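Local atomic coordinates of esterase A (PDB entry 5GKV), a protein that probably hydrolyses ester substrates through an active-site serine, as a member of the beta-lactamase clan related to penicillin-binding proteins. Residues Glu40-Ala46 against Gly358-Lys364; Asp73-Phe79 against Arg217-Leu221; Pro171-Tyr176 against Glu260-Ala264; Ala236-Phe241 against Asp309-Pro313. Residues are numbered along the deposited sequence.

Contact 1 (Glu40-Ala46 against Gly358-Lys364)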
loop_
_atom_site.group_PDB
_atom_site.type_symbol
_atom_site.label_atom_id
_atom_site.label_comp_id
_atom_site.label_asym_id
_atom_site.label_seq_id
_atom_site.Cartn_x
_atom_site.Cartn_y
_atom_site.Cartn_z
ATOM N N GLU A 40 -2.563 1.817 -21.416
ATOM C CA GLU A 40 -1.974 2.693 -20.413
ATOM C C GLU A 40 -2.336 4.137 -20.702
ATOM O O GLU A 40 -2.748 4.491 -21.817
ATOM C CB GLU A 40 -0.434 2.578 -20.397
ATOM C CG GLU A 40 0.101 1.201 -20.009
ATOM C CD GLU A 40 0.068 0.937 -18.497
ATOM O OE1 GLU A 40 -0.765 1.529 -17.771
ATOM O OE2 GLU A 40 0.897 0.121 -18.033
ATOM N N LEU A 41 -2.134 4.977 -19.682
ATOM C CA LEU A 41 -1.925 6.408 -19.893
ATOM C C LEU A 41 -0.434 6.682 -19.706
ATOM O O LEU A 41 0.293 6.850 -20.685
ATOM C CB LEU A 41 -2.783 7.246 -18.944
ATOM C CG LEU A 41 -2.633 8.769 -19.036
ATOM C CD1 LEU A 41 -2.904 9.242 -20.487
ATOM C CD2 LEU A 41 -3.576 9.469 -18.056
ATOM N N GLY A 42 0.039 6.674 -18.459
ATOM C CA GLY A 42 1.464 6.669 -18.190
ATOM C C GLY A 42 1.785 5.676 -17.089
ATOM O O GLY A 42 0.920 5.302 -16.282
ATOM N N ALA A 43 3.048 5.239 -17.063
ATOM C CA ALA A 43 3.431 4.235 -16.079
ATOM C C ALA A 43 4.942 4.222 -15.890
ATOM O O ALA A 43 5.713 4.630 -16.769
ATOM C CB ALA A 43 2.942 2.837 -16.488
ATOM N N ARG A 44 5.350 3.711 -14.739
ATOM C CA ARG A 44 6.759 3.491 -14.451
ATOM C C ARG A 44 6.888 2.167 -13.711
ATOM O O ARG A 44 6.075 1.852 -12.826
ATOM C CB ARG A 44 7.339 4.652 -13.627
ATOM C CG ARG A 44 8.865 4.658 -13.515
ATOM C CD ARG A 44 9.331 5.910 -12.786
ATOM N NE ARG A 44 10.783 6.089 -12.797
ATOM C CZ ARG A 44 11.377 7.140 -12.230
ATOM N NH1 ARG A 44 10.639 8.061 -11.605
ATOM N NH2 ARG A 44 12.685 7.264 -12.265
ATOM N N PHE A 45 7.882 1.372 -14.102
ATOM C CA PHE A 45 8.120 0.080 -13.471
ATOM C C PHE A 45 9.578 0.028 -13.063
ATOM O O PHE A 45 10.461 0.278 -13.888
ATOM C CB PHE A 45 7.816 -1.105 -14.392
ATOM C CG PHE A 45 8.106 -2.452 -13.759
ATOM C CD1 PHE A 45 7.262 -2.971 -12.782
ATOM C CD2 PHE A 45 9.211 -3.207 -14.154
ATOM C CE1 PHE A 45 7.525 -4.216 -12.185
ATOM C CE2 PHE A 45 9.479 -4.454 -13.573
ATOM C CZ PHE A 45 8.634 -4.962 -12.590
ATOM N N ALA A 46 9.820 -0.327 -11.811
ATOM C CA ALA A 46 11.170 -0.401 -11.278
ATOM C C ALA A 46 11.375 -1.758 -10.630
ATOM O O ALA A 46 10.481 -2.265 -9.944
ATOM C CB ALA A 46 11.437 0.728 -10.265
ATOM N N GLY A 358 10.218 -4.717 -6.195
ATOM C CA GLY A 358 9.774 -3.953 -7.354
ATOM C C GLY A 358 8.532 -3.145 -7.055
ATOM O O GLY A 358 7.890 -3.300 -6.010
ATOM N N ALA A 359 8.195 -2.276 -8.006
ATOM C CA ALA A 359 6.953 -1.527 -7.900
ATOM C C ALA A 359 6.474 -1.152 -9.290
ATOM O O ALA A 359 7.276 -0.836 -10.170
ATOM C CB ALA A 359 7.133 -0.260 -7.046
ATOM N N TYR A 360 5.160 -1.202 -9.476
ATOM C CA TYR A 360 4.498 -0.729 -10.686
ATOM C C TYR A 360 3.585 0.422 -10.285
ATOM O O TYR A 360 2.730 0.254 -9.410
ATOM C CB TYR A 360 3.708 -1.866 -11.328
ATOM C CG TYR A 360 2.763 -1.450 -12.434
ATOM C CD1 TYR A 360 3.244 -1.152 -13.716
ATOM C CD2 TYR A 360 1.395 -1.387 -12.209
ATOM C CE1 TYR A 360 2.372 -0.782 -14.732
ATOM C CE2 TYR A 360 0.530 -1.028 -13.205
ATOM C CZ TYR A 360 1.017 -0.726 -14.468
ATOM O OH TYR A 360 0.133 -0.361 -15.465
ATOM N N VAL A 361 3.766 1.583 -10.913
ATOM C CA VAL A 361 3.007 2.778 -10.555
ATOM C C VAL A 361 2.461 3.376 -11.845
ATOM O O VAL A 361 3.229 3.686 -12.760
ATOM C CB VAL A 361 3.873 3.797 -9.797
ATOM C CG1 VAL A 361 3.056 5.059 -9.507
ATOM C CG2 VAL A 361 4.405 3.170 -8.469
ATOM N N MET A 362 1.143 3.523 -11.930
ATOM C CA MET A 362 0.537 3.980 -13.177
ATOM C C MET A 362 -0.628 4.896 -12.857
ATOM O O MET A 362 -1.090 4.963 -11.719
ATOM C CB MET A 362 0.066 2.798 -14.046
ATOM C CG MET A 362 -1.278 2.160 -13.607
ATOM S SD MET A 362 -1.428 1.588 -11.877
ATOM C CE MET A 362 -2.974 2.378 -11.428
ATOM N N ASN A 363 -1.132 5.594 -13.881
ATOM C CA ASN A 363 -2.248 6.496 -13.635
ATOM C C ASN A 363 -3.526 6.136 -14.383
ATOM O O ASN A 363 -4.567 6.727 -14.087
ATOM C CB ASN A 363 -1.859 7.960 -13.930
ATOM C CG ASN A 363 -1.405 8.193 -15.363
ATOM O OD1 ASN A 363 -1.202 7.259 -16.123
ATOM N ND2 ASN A 363 -1.210 9.466 -15.722
ATOM N N LYS A 364 -3.500 5.173 -15.296
ATOM C CA LYS A 364 -4.739 4.623 -15.845
ATOM C C LYS A 364 -5.232 3.496 -14.929
ATOM O O LYS A 364 -4.588 2.448 -14.803
ATOM C CB LYS A 364 -4.548 4.138 -17.277
ATOM C CG LYS A 364 -5.835 3.544 -17.882
ATOM C CD LYS A 364 -5.628 3.173 -19.346
ATOM C CE LYS A 364 -6.851 2.458 -19.934
ATOM N NZ LYS A 364 -8.047 3.358 -19.949
HETATM O O HOH W 1 -1.347 4.007 -16.998
#
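Gly358 opens the pairing with its CA 3.2 Å from Ala46 O, close enough that a CB at this position would crowd that carbonyl. Ala359 then makes a hydrogen-bonded antiparallel pair with Ala46: Ala359 N donates to Ala46 O (3.0 Å) and Ala46 N to Ala359 O (3.1 Å). Tyr360 faces Phe45 in a non-hydrogen-bonded pair; its CB lies 4.0 Å from Phe45 CD1, at the edge of that ring, while its OH reaches along the sheet to donate to Glu40 OE2 (2.7 Å). At Val361 the pairing repeats, with Arg44 N to Val361 O at 2.9 Å and Val361 N to Arg44 O at 3.0 Å; the Arg44 guanidinium leads away to a salt bridge with Asp56. Met362 sits opposite Ala43, their CB atoms 3.8 Å apart. Beyond the strand, Asn363 grips Gly42 twice: its N donates to Gly42 O (3.2 Å) and its OD1 accepts from Gly42 N (2.7 Å). Lys364 N and Leu41 N each donate to water 1, both at 3.0 Å. The axes of strands 42-46 and 358-362 run at 170°, 4.8 Å apart. Helices 25-35 and 373-384 touch the Phe45 and Tyr360 face, helix 270-281 the Arg44 and Ala359 face. This joining of strands from the N- and C-terminal parts of the chain inside a helix-flanked antiparallel sheet is characteristic of the beta-lactamase fold.

Contact 2 (Asp73-Phe79 against Arg217-Leu221)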
loop_
_atom_site.group_PDB
_atom_site.type_symbol
_atom_site.label_atom_id
_atom_site.label_comp_id
_atom_site.label_asym_id
_atom_site.label_seq_id
_atom_site.Cartn_x
_atom_site.Cartn_y
_atom_site.Cartn_z
ATOM N N ASP A 73 10.291 12.745 -12.421
ATOM C CA ASP A 73 9.793 13.374 -11.203
ATOM C C ASP A 73 8.270 13.322 -11.101
ATOM O O ASP A 73 7.687 13.984 -10.237
ATOM C CB ASP A 73 10.311 14.820 -11.125
ATOM C CG ASP A 73 11.850 14.906 -11.266
ATOM O OD1 ASP A 73 12.580 14.065 -10.673
ATOM O OD2 ASP A 73 12.337 15.805 -11.995
ATOM N N THR A 74 7.607 12.538 -11.951
ATOM C CA THR A 74 6.154 12.458 -11.904
ATOM C C THR A 74 5.716 11.635 -10.691
ATOM O O THR A 74 6.059 10.452 -10.594
ATOM C CB THR A 74 5.616 11.821 -13.184
ATOM O OG1 THR A 74 5.842 12.675 -14.304
ATOM C CG2 THR A 74 4.128 11.530 -13.046
ATOM N N LEU A 75 4.946 12.242 -9.784
ATOM C CA LEU A 75 4.346 11.543 -8.645
ATOM C C LEU A 75 2.957 11.032 -9.002
ATOM O O LEU A 75 2.255 11.634 -9.822
ATOM C CB LEU A 75 4.225 12.470 -7.427
ATOM C CG LEU A 75 5.532 12.973 -6.828
ATOM C CD1 LEU A 75 5.249 14.058 -5.787
ATOM C CD2 LEU A 75 6.252 11.777 -6.207
ATOM N N THR A 76 2.556 9.917 -8.373
ATOM C CA THR A 76 1.218 9.362 -8.582
ATOM C C THR A 76 0.634 8.939 -7.244
ATOM O O THR A 76 1.346 8.413 -6.383
ATOM C CB THR A 76 1.216 8.144 -9.552
ATOM O OG1 THR A 76 1.884 8.497 -10.771
ATOM C CG2 THR A 76 -0.205 7.729 -9.922
ATOM N N ALA A 77 -0.665 9.155 -7.078
ATOM C CA ALA A 77 -1.374 8.581 -5.937
ATOM C C ALA A 77 -1.253 7.056 -5.923
ATOM O O ALA A 77 -1.492 6.395 -6.930
ATOM C CB ALA A 77 -2.847 8.994 -5.984
ATOM N N LEU A 78 -0.914 6.495 -4.758
ATOM C CA LEU A 78 -0.656 5.066 -4.623
ATOM C C LEU A 78 -1.868 4.272 -4.152
ATOM O O LEU A 78 -1.861 3.042 -4.259
ATOM C CB LEU A 78 0.496 4.825 -3.628
ATOM C CG LEU A 78 1.827 5.504 -3.950
ATOM C CD1 LEU A 78 2.864 5.234 -2.814
ATOM C CD2 LEU A 78 2.368 5.065 -5.337
ATOM N N PHE A 79 -2.891 4.946 -3.634
ATOM C CA PHE A 79 -4.053 4.324 -2.994
ATOM C C PHE A 79 -3.540 3.262 -2.022
ATOM O O PHE A 79 -2.599 3.552 -1.269
ATOM C CB PHE A 79 -5.029 3.849 -4.069
ATOM C CG PHE A 79 -5.585 4.987 -4.867
ATOM C CD1 PHE A 79 -6.571 5.799 -4.322
ATOM C CD2 PHE A 79 -5.072 5.300 -6.114
ATOM C CE1 PHE A 79 -7.057 6.890 -5.028
ATOM C CE2 PHE A 79 -5.557 6.381 -6.826
ATOM C CZ PHE A 79 -6.545 7.176 -6.284
ATOM N N ARG A 217 3.676 18.264 -10.033
ATOM C CA ARG A 217 4.232 17.083 -10.691
ATOM C C ARG A 217 3.434 15.815 -10.397
ATOM O O ARG A 217 3.905 14.708 -10.696
ATOM C CB ARG A 217 5.707 16.900 -10.314
ATOM C CG ARG A 217 5.992 16.598 -8.849
ATOM C CD ARG A 217 7.462 16.943 -8.524
ATOM N NE ARG A 217 7.838 16.640 -7.144
ATOM C CZ ARG A 217 8.368 15.485 -6.745
ATOM N NH1 ARG A 217 8.579 14.509 -7.622
ATOM N NH2 ARG A 217 8.692 15.301 -5.473
ATOM N N VAL A 218 2.243 15.954 -9.826
ATOM C CA VAL A 218 1.361 14.821 -9.574
ATOM C C VAL A 218 0.580 14.502 -10.845
ATOM O O VAL A 218 -0.035 15.389 -11.449
ATOM C CB VAL A 218 0.415 15.124 -8.404
ATOM C CG1 VAL A 218 -0.679 14.043 -8.309
ATOM C CG2 VAL A 218 1.201 15.198 -7.117
ATOM N N ALA A 219 0.586 13.229 -11.241
ATOM C CA ALA A 219 -0.079 12.813 -12.469
ATOM C C ALA A 219 -1.589 12.918 -12.335
ATOM O O ALA A 219 -2.146 12.677 -11.266
ATOM C CB ALA A 219 0.300 11.368 -12.801
ATOM N N ASP A 220 -2.257 13.282 -13.432
ATOM C CA ASP A 220 -3.693 13.047 -13.549
ATOM C C ASP A 220 -3.998 11.564 -13.434
ATOM O O ASP A 220 -3.239 10.715 -13.903
ATOM C CB ASP A 220 -4.237 13.489 -14.918
ATOM C CG ASP A 220 -4.184 14.977 -15.139
ATOM O OD1 ASP A 220 -4.012 15.741 -14.169
ATOM O OD2 ASP A 220 -4.328 15.369 -16.313
ATOM N N LEU A 221 -5.168 11.259 -12.902
ATOM C CA LEU A 221 -5.684 9.904 -12.904
ATOM C C LEU A 221 -6.782 9.764 -13.949
ATOM O O LEU A 221 -7.523 10.709 -14.236
ATOM C CB LEU A 221 -6.229 9.540 -11.522
ATOM C CG LEU A 221 -5.186 9.572 -10.404
ATOM C CD1 LEU A 221 -5.864 9.379 -9.064
ATOM C CD2 LEU A 221 -4.163 8.469 -10.656
HETATM O O HOH W 2 4.711 15.210 -14.058
HETATM O O HOH W 3 -2.088 10.912 -8.885
#
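Three hydrogen bonds hold Asp73-Phe79 to Arg217-Leu221, two of them formed by the backbone of Leu75. Its N donates to Arg217 O (2.8 Å) and its O accepts from Ala219 N (2.7 Å, 164° at the hydrogen), so Leu75 bridges Val218 with a CA-CA distance of 4.5 Å, the touching parts pointing 37° apart. The third runs from Arg217 NH1 to Asp73 O (2.8 Å). That guanidinium also makes salt bridges with Asp205 and Glu214, so its charge has two acidic partners outside the segments, and one of its faces is covered by Leu75, whose CG is 3.5 Å from Arg217 NH1. Where the backbones diverge, water 3 takes over, accepting from Ala77 N (2.9 Å) and donating to Ala219 O (3.0 Å). Around this polar centre, Leu75 CB meets Val218 CG2 at 4.1 Å and Thr74 CG2 meets Ala219 CB at 3.8 Å. Farther along, Leu221 CD1 lies at the rim of the Phe79 ring, 3.6 Å from Phe79 CZ, and 4.3 Å from Ala77 CB. Phe79 in turn meets Trp343 edge-to-face. A single bridge thus joins a loop to the approach of strand 76-77, an outer strand of a three-stranded antiparallel sheet in which it pairs with strand 266-268. Phe79 immediately precedes the serine of the Ser-Xaa-Xaa-Lys sequence typical of beta-lactamases and penicillin-binding proteins, so the contact lies on the backbone entering the probable active site.

Contact 3 (Pro171-Tyr176 against Glu260-Ala264)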
loop_
_atom_site.group_PDB
_atom_site.type_symbol
_atom_site.label_atom_id
_atom_site.label_comp_id
_atom_site.label_asym_id
_atom_site.label_seq_id
_atom_site.Cartn_x
_atom_site.Cartn_y
_atom_site.Cartn_z
ATOM N N PRO A 171 -10.524 -0.921 3.692
ATOM C CA PRO A 171 -9.828 -0.139 2.646
ATOM C C PRO A 171 -9.423 1.266 3.083
ATOM O O PRO A 171 -8.386 1.758 2.629
ATOM C CB PRO A 171 -10.838 -0.107 1.490
ATOM C CG PRO A 171 -12.165 -0.303 2.134
ATOM C CD PRO A 171 -11.918 -1.219 3.319
ATOM N N VAL A 172 -10.198 1.932 3.930
ATOM C CA VAL A 172 -9.886 3.283 4.387
ATOM C C VAL A 172 -9.549 3.310 5.877
ATOM O O VAL A 172 -8.565 3.926 6.292
ATOM C CB VAL A 172 -11.046 4.252 4.064
ATOM C CG1 VAL A 172 -10.643 5.680 4.405
ATOM C CG2 VAL A 172 -11.478 4.115 2.594
ATOM N N THR A 173 -10.358 2.636 6.695
ATOM C CA THR A 173 -10.209 2.714 8.145
ATOM C C THR A 173 -8.856 2.200 8.625
ATOM O O THR A 173 -8.367 2.650 9.668
ATOM C CB THR A 173 -11.336 1.930 8.826
ATOM O OG1 THR A 173 -11.327 0.580 8.338
ATOM C CG2 THR A 173 -12.688 2.576 8.500
ATOM N N TYR A 174 -8.243 1.262 7.889
ATOM C CA TYR A 174 -6.936 0.731 8.279
ATOM C C TYR A 174 -5.916 1.835 8.497
ATOM O O TYR A 174 -5.069 1.731 9.388
ATOM C CB TYR A 174 -6.429 -0.240 7.215
ATOM C CG TYR A 174 -4.944 -0.613 7.221
ATOM C CD1 TYR A 174 -3.993 0.227 6.647
ATOM C CD2 TYR A 174 -4.510 -1.853 7.708
ATOM C CE1 TYR A 174 -2.650 -0.120 6.597
ATOM C CE2 TYR A 174 -3.160 -2.214 7.663
ATOM C CZ TYR A 174 -2.236 -1.339 7.086
ATOM O OH TYR A 174 -0.880 -1.658 7.014
ATOM N N GLY A 175 -5.948 2.876 7.663
ATOM C CA GLY A 175 -4.942 3.918 7.774
ATOM C C GLY A 175 -5.069 4.701 9.059
ATOM O O GLY A 175 -4.067 5.176 9.605
ATOM N N TYR A 176 -6.295 4.834 9.569
ATOM C CA TYR A 176 -6.514 5.510 10.835
ATOM C C TYR A 176 -6.175 4.599 12.007
ATOM O O TYR A 176 -5.618 5.061 13.010
ATOM C CB TYR A 176 -7.957 6.013 10.911
ATOM C CG TYR A 176 -8.285 6.994 9.804
ATOM C CD1 TYR A 176 -8.670 6.546 8.534
ATOM C CD2 TYR A 176 -8.192 8.377 10.016
ATOM C CE1 TYR A 176 -8.964 7.440 7.518
ATOM C CE2 TYR A 176 -8.489 9.280 9.002
ATOM C CZ TYR A 176 -8.875 8.806 7.754
ATOM O OH TYR A 176 -9.167 9.685 6.728
ATOM N N GLU A 260 -2.956 13.343 5.696
ATOM C CA GLU A 260 -2.358 12.017 5.761
ATOM C C GLU A 260 -3.473 10.988 5.818
ATOM O O GLU A 260 -4.271 10.990 6.759
ATOM C CB GLU A 260 -1.459 11.875 6.985
ATOM C CG GLU A 260 -0.308 12.846 7.021
ATOM C CD GLU A 260 0.691 12.466 8.101
ATOM O OE1 GLU A 260 0.596 11.318 8.620
ATOM O OE2 GLU A 260 1.555 13.312 8.421
ATOM N N ILE A 261 -3.532 10.121 4.814
ATOM C CA ILE A 261 -4.435 8.975 4.837
ATOM C C ILE A 261 -3.564 7.751 4.565
ATOM O O ILE A 261 -3.406 7.342 3.404
ATOM C CB ILE A 261 -5.578 9.142 3.821
ATOM C CG1 ILE A 261 -6.315 10.469 4.071
ATOM C CG2 ILE A 261 -6.549 7.945 3.906
ATOM C CD1 ILE A 261 -7.442 10.783 3.090
ATOM N N PRO A 262 -2.940 7.165 5.594
ATOM C CA PRO A 262 -1.957 6.090 5.355
ATOM C C PRO A 262 -2.547 4.815 4.752
ATOM O O PRO A 262 -1.792 3.878 4.456
ATOM C CB PRO A 262 -1.380 5.835 6.763
ATOM C CG PRO A 262 -1.607 7.133 7.507
ATOM C CD PRO A 262 -2.956 7.595 7.002
ATOM N N SER A 263 -3.859 4.733 4.561
ATOM C CA SER A 263 -4.432 3.629 3.810
ATOM C C SER A 263 -4.557 3.916 2.317
ATOM O O SER A 263 -4.860 2.987 1.561
ATOM C CB SER A 263 -5.818 3.275 4.366
ATOM O OG SER A 263 -6.601 4.447 4.552
ATOM N N ALA A 264 -4.351 5.168 1.868
ATOM C CA ALA A 264 -4.818 5.528 0.529
ATOM C C ALA A 264 -4.165 6.724 -0.175
ATOM O O ALA A 264 -4.346 6.860 -1.385
ATOM C CB ALA A 264 -6.327 5.799 0.564
#
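Ser263 adopts the p rotamer (chi1 47°), which turns its OG to donate to Val172 O at 2.7 Å. The same carbonyl accepts from Gly175 N (3.1 Å), so Val172 O serves both the first turn of helix 173-186 and the facing loop. The fit is tight: Gly175 CA and Ser263 CA are 4.0 Å apart, Gly175 N is 3.3 Å from Ser263 CB, and an ideal CB on Gly175 would come within 2.3 Å of Ser263 N, a clash. The two tyrosines beside the glycine diverge. Tyr174, with chi1 at t (164°), presents its ring edge to Ser263, CD1 to CB 4.2 Å, and its OH bonds to the backbone O of Lys83. Tyr176, with chi1 at m (-60°), starts away from the loop, yet its OH ends 4.0 Å from Ile261 CG1, and that hydroxyl bonds to Trp144 O. Ile261, also m at chi1, brings its CG2 to 4.4 Å from Tyr176 CE1. Pro262 sets its CD 3.7 Å from Gly175 O, and Ala264 N closes the loop on Ile261 O (2.8 Å). Two carbonyls from opposite sides of the contact, Pro171 O and Ser263 O, both accept hydrogen bonds from Lys83 NZ. Lys83 occupies the lysine position of the family's Ser-Xaa-Xaa-Lys motif, so this close backbone approach, fastened by one serine hydroxyl, brings two acceptors, one from each segment, to the same probable active-site lysine.

Contact 4 (Ala236-Phe241 against Asp309-Pro313)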
loop_
_atom_site.group_PDB
_atom_site.type_symbol
_atom_site.label_atom_id
_atom_site.label_comp_id
_atom_site.label_asym_id
_atom_site.label_seq_id
_atom_site.Cartn_x
_atom_site.Cartn_y
_atom_site.Cartn_z
ATOM N N ALA A 236 -19.824 -6.172 5.845
ATOM C CA ALA A 236 -18.454 -5.659 5.812
ATOM C C ALA A 236 -18.134 -5.037 4.460
ATOM O O ALA A 236 -17.635 -3.909 4.390
ATOM C CB ALA A 236 -17.463 -6.781 6.140
ATOM N N VAL A 237 -18.412 -5.755 3.369
ATOM C CA VAL A 237 -18.144 -5.167 2.056
ATOM C C VAL A 237 -19.060 -3.969 1.826
ATOM O O VAL A 237 -18.630 -2.946 1.285
ATOM C CB VAL A 237 -18.260 -6.227 0.934
ATOM C CG1 VAL A 237 -19.670 -6.699 0.771
ATOM C CG2 VAL A 237 -17.717 -5.681 -0.411
ATOM N N GLU A 238 -20.314 -4.050 2.292
ATOM C CA GLU A 238 -21.237 -2.919 2.197
ATOM C C GLU A 238 -20.663 -1.667 2.851
ATOM O O GLU A 238 -20.619 -0.592 2.237
ATOM C CB GLU A 238 -22.567 -3.263 2.863
ATOM C CG GLU A 238 -23.501 -4.098 2.043
ATOM C CD GLU A 238 -24.574 -3.260 1.375
ATOM O OE1 GLU A 238 -25.161 -3.751 0.386
ATOM O OE2 GLU A 238 -24.817 -2.118 1.839
ATOM N N ALA A 239 -20.250 -1.783 4.117
ATOM C CA ALA A 239 -19.707 -0.629 4.826
ATOM C C ALA A 239 -18.389 -0.169 4.207
ATOM O O ALA A 239 -18.119 1.040 4.132
ATOM C CB ALA A 239 -19.526 -0.959 6.307
ATOM N N ALA A 240 -17.560 -1.116 3.748
ATOM C CA ALA A 240 -16.223 -0.755 3.269
ATOM C C ALA A 240 -16.289 0.033 1.970
ATOM O O ALA A 240 -15.520 0.982 1.773
ATOM C CB ALA A 240 -15.359 -2.003 3.063
ATOM N N PHE A 241 -17.185 -0.347 1.059
ATOM C CA PHE A 241 -17.110 0.169 -0.305
ATOM C C PHE A 241 -18.389 0.802 -0.838
ATOM O O PHE A 241 -18.298 1.605 -1.771
ATOM C CB PHE A 241 -16.681 -0.945 -1.274
ATOM C CG PHE A 241 -15.190 -1.195 -1.292
ATOM C CD1 PHE A 241 -14.324 -0.263 -1.846
ATOM C CD2 PHE A 241 -14.653 -2.350 -0.743
ATOM C CE1 PHE A 241 -12.955 -0.485 -1.860
ATOM C CE2 PHE A 241 -13.285 -2.571 -0.758
ATOM C CZ PHE A 241 -12.441 -1.638 -1.321
ATOM N N ASP A 309 -11.420 -13.573 1.985
ATOM C CA ASP A 309 -11.638 -12.298 2.645
ATOM C C ASP A 309 -13.096 -11.892 2.501
ATOM O O ASP A 309 -13.718 -12.122 1.459
ATOM C CB ASP A 309 -10.720 -11.228 2.051
ATOM C CG ASP A 309 -10.653 -9.978 2.904
ATOM O OD1 ASP A 309 -9.754 -9.891 3.763
ATOM O OD2 ASP A 309 -11.480 -9.069 2.690
ATOM N N LEU A 310 -13.648 -11.294 3.560
ATOM C CA LEU A 310 -15.050 -10.898 3.538
ATOM C C LEU A 310 -15.311 -9.722 2.607
ATOM O O LEU A 310 -16.463 -9.504 2.207
ATOM C CB LEU A 310 -15.526 -10.550 4.950
ATOM C CG LEU A 310 -15.429 -11.668 5.989
ATOM C CD1 LEU A 310 -15.661 -11.132 7.410
ATOM C CD2 LEU A 310 -16.447 -12.758 5.617
ATOM N N VAL A 311 -14.276 -8.964 2.250
ATOM C CA VAL A 311 -14.417 -7.729 1.490
ATOM C C VAL A 311 -13.757 -7.840 0.117
ATOM O O VAL A 311 -14.395 -7.604 -0.913
ATOM C CB VAL A 311 -13.853 -6.519 2.280
ATOM C CG1 VAL A 311 -13.926 -5.249 1.447
ATOM C CG2 VAL A 311 -14.619 -6.339 3.601
ATOM N N LEU A 312 -12.486 -8.203 0.081
ATOM C CA LEU A 312 -11.831 -8.435 -1.202
ATOM C C LEU A 312 -12.172 -9.836 -1.694
ATOM O O LEU A 312 -12.097 -10.796 -0.921
ATOM C CB LEU A 312 -10.316 -8.256 -1.090
ATOM C CG LEU A 312 -9.866 -6.844 -0.689
ATOM C CD1 LEU A 312 -8.345 -6.772 -0.498
ATOM C CD2 LEU A 312 -10.308 -5.805 -1.703
ATOM N N PRO A 313 -12.588 -9.984 -2.932
ATOM C CA PRO A 313 -13.076 -11.287 -3.424
ATOM C C PRO A 313 -11.942 -12.235 -3.808
ATOM O O PRO A 313 -11.808 -12.653 -4.970
ATOM C CB PRO A 313 -13.942 -10.879 -4.626
ATOM C CG PRO A 313 -13.316 -9.621 -5.140
ATOM C CD PRO A 313 -12.805 -8.891 -3.901
#
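No hydrogen bond crosses this contact; one valine does most of the joining. Val311 gives 89 Å² of its surface to helix residues 236-241, out of 252 Å² summed over both sides. With chi1 at t (177°), its CG2 lies 3.8 Å from Ala236 CB, while its CG1 lies 3.9 Å from Ala240 CB and 3.5 Å from Phe241 CE2, at the edge of that ring. Val237 CG2 is 4.2 Å from Val311 CG1. The loop's shape is set from within: Asp309 OD2 accepts from Val311 N (2.8 Å), an Asx turn, and from Leu312 N (2.9 Å). The same OD2 accepts from Tyr169 N, and outside the two segments Asn234 bonds to both Val237 N and Leu310 O. The chemistry therefore separates two tasks: carboxylate-to-amide bonds fold the loop, and its direct contact with the helix is mainly methyl groups and a ring edge, to which Asn234 adds a polar link from outside.

Contact 1 closes the longest loop of the chain described here, with the other three nested between its segments. Contact 2 touches it, centres 10 Å apart: Asn363 ND2 lies 3.0 Å from Asp220 O, probably a hydrogen bond, and Thr76 packs on Val361, joining the seven-stranded sheet to the small three-stranded one. Contact 3 lies 18 Å from contact 2 between centres, meeting it where Phe79 CD1 is 3.8 Å from Ala264 O. Contact 4 follows 15 Å beyond contact 3, with Pro171 against Ala240 and Phe241. Segments of contacts 2 and 3 alternate along the sequence, as do those of 3 and 4, so sequence-distant parts interlock; contacts 2 and 3 border the probable active site.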